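Local coordinates for bacterial Pleckstrin homology domain-containing protein (Shewanella loihica PV-4, PDB 3DCX) that is of unknown function but adopts a bacterial pleckstrin-homology domain fold, in a five-chain assembly, at residues E6-L9 against D10-A13. Residues are numbered along the deposited sequence; the frame is centred on the assembly and turned at random.
Sequences EVNL and DELA
The side-chain amide of Asn8 sits between its two acidic followers: the CG and carboxylate carbon of Glu11 lie over one face, with Glu11 CG 3.6 Å from Asn8 OD1, while Asp10 skirts the OD1 and ND2 edge, displaced somewhat to the other side of the plane. The amide and the Asp10 carboxylate are turned 56° against each other. Glu11 N donates to Asn8 OD1 at 2.8 Å, almost straight at 170° and in the carbonyl plane. Holding CG anti to the backbone N (chi1 -180°) carries the amide forward to the first turn, where the N-H groups have no preceding carbonyl to meet. Asparagine suits this N-cap because its short side chain supplies the acceptor. The acids at Asp10 and Glu11 also suit a helix start, since their negative charges would probably interact favourably with the positive end of the helix dipole. Behind the cap the i to i+4 hydrogen bonds of the helix begin, from Leu12 N to Asn8 O (3.1 Å) and from Ala13 N to Leu9 O (3.0 Å). On the apolar side, Val7 CG1 meets Leu12 CD2 at 4.1 Å, the two side chains crossing at about a right angle, and Leu9 CD2 approaches the same methyl at 4.4 Å. Leucine suits position 12, buried against strands 26-32 and 35-40; Val7 and Leu9 flank it, Leu9 also touching Ala29. Contact between Val7, just before the N-cap, and Leu12, four residues beyond the cap, is a hydrophobic staple, joined to an Asn N-cap where strand 5-6 leads into helix 9-16 of the bacterial PH domain.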
loop_
_atom_site.group_PDB
_atom_site.type_symbol
_atom_site.label_atom_id
_atom_site.label_comp_id
_atom_site.label_asym_id
_atom_site.label_seq_id
_atom_site.Cartn_x
_atom_site.Cartn_y
_atom_site.Cartn_z
ATOM N N GLU A 6 24.214 -9.113 -22.656
ATOM C CA GLU A 6 23.822 -10.088 -21.637
ATOM C C GLU A 6 25.007 -10.394 -20.707
ATOM O O GLU A 6 26.139 -10.504 -21.160
ATOM C CB GLU A 6 23.302 -11.367 -22.299
ATOM C CG GLU A 6 22.230 -12.094 -21.490
ATOM C CD GLU A 6 21.644 -13.314 -22.221
ATOM O OE1 GLU A 6 21.468 -13.249 -23.465
ATOM O OE2 GLU A 6 21.368 -14.343 -21.546
ATOM N N VAL A 7 24.733 -10.512 -19.410
ATOM C CA VAL A 7 25.768 -10.753 -18.401
ATOM C C VAL A 7 25.741 -12.206 -17.941
ATOM O O VAL A 7 24.677 -12.782 -17.732
ATOM C CB VAL A 7 25.590 -9.828 -17.185
ATOM C CG1 VAL A 7 26.639 -10.126 -16.124
ATOM C CG2 VAL A 7 25.669 -8.365 -17.613
ATOM N N ASN A 8 26.916 -12.804 -17.798
ATOM C CA ASN A 8 27.014 -14.163 -17.325
ATOM C C ASN A 8 26.479 -14.288 -15.904
ATOM O O ASN A 8 27.020 -13.661 -14.992
ATOM C CB ASN A 8 28.466 -14.625 -17.350
ATOM C CG ASN A 8 28.626 -16.046 -16.867
ATOM O OD1 ASN A 8 28.596 -16.301 -15.684
ATOM N ND2 ASN A 8 28.796 -16.978 -17.799
ATOM N N LEU A 9 25.459 -15.119 -15.725
ATOM C CA LEU A 9 24.745 -15.211 -14.459
ATOM C C LEU A 9 25.485 -16.029 -13.410
ATOM O O LEU A 9 25.214 -15.877 -12.239
ATOM C CB LEU A 9 23.351 -15.807 -14.670
ATOM C CG LEU A 9 22.333 -15.016 -15.499
ATOM C CD1 LEU A 9 20.973 -15.725 -15.457
ATOM C CD2 LEU A 9 22.225 -13.560 -15.022
ATOM N N ASP A 10 26.417 -16.885 -13.815
ATOM C CA ASP A 10 27.221 -17.633 -12.858
ATOM C C ASP A 10 28.204 -16.723 -12.140
ATOM O O ASP A 10 28.307 -16.763 -10.927
ATOM C CB ASP A 10 27.978 -18.766 -13.546
ATOM C CG ASP A 10 27.059 -19.775 -14.174
ATOM O OD1 ASP A 10 26.199 -20.319 -13.452
ATOM O OD2 ASP A 10 27.192 -20.009 -15.392
ATOM N N GLU A 11 28.910 -15.895 -12.896
ATOM C CA GLU A 11 29.822 -14.934 -12.304
ATOM C C GLU A 11 29.056 -13.895 -11.517
ATOM O O GLU A 11 29.469 -13.554 -10.406
ATOM C CB GLU A 11 30.679 -14.264 -13.380
ATOM C CG GLU A 11 31.668 -15.230 -14.063
ATOM C CD GLU A 11 32.292 -14.674 -15.354
ATOM O OE1 GLU A 11 32.004 -13.524 -15.737
ATOM O OE2 GLU A 11 33.085 -15.400 -16.000
ATOM N N LEU A 12 27.927 -13.421 -12.058
ATOM C CA LEU A 12 27.142 -12.349 -11.387
ATOM C C LEU A 12 26.640 -12.823 -10.044
ATOM O O LEU A 12 26.685 -12.088 -9.054
ATOM C CB LEU A 12 25.971 -11.865 -12.260
ATOM C CG LEU A 12 25.197 -10.627 -11.814
ATOM C CD1 LEU A 12 26.151 -9.463 -11.497
ATOM C CD2 LEU A 12 24.135 -10.218 -12.844
ATOM N N ALA A 13 26.199 -14.072 -10.014
ATOM C CA ALA A 13 25.683 -14.701 -8.796
ATOM C C ALA A 13 26.753 -14.799 -7.709
ATOM O O ALA A 13 26.464 -14.652 -6.524
ATOM C CB ALA A 13 25.139 -16.095 -9.131
#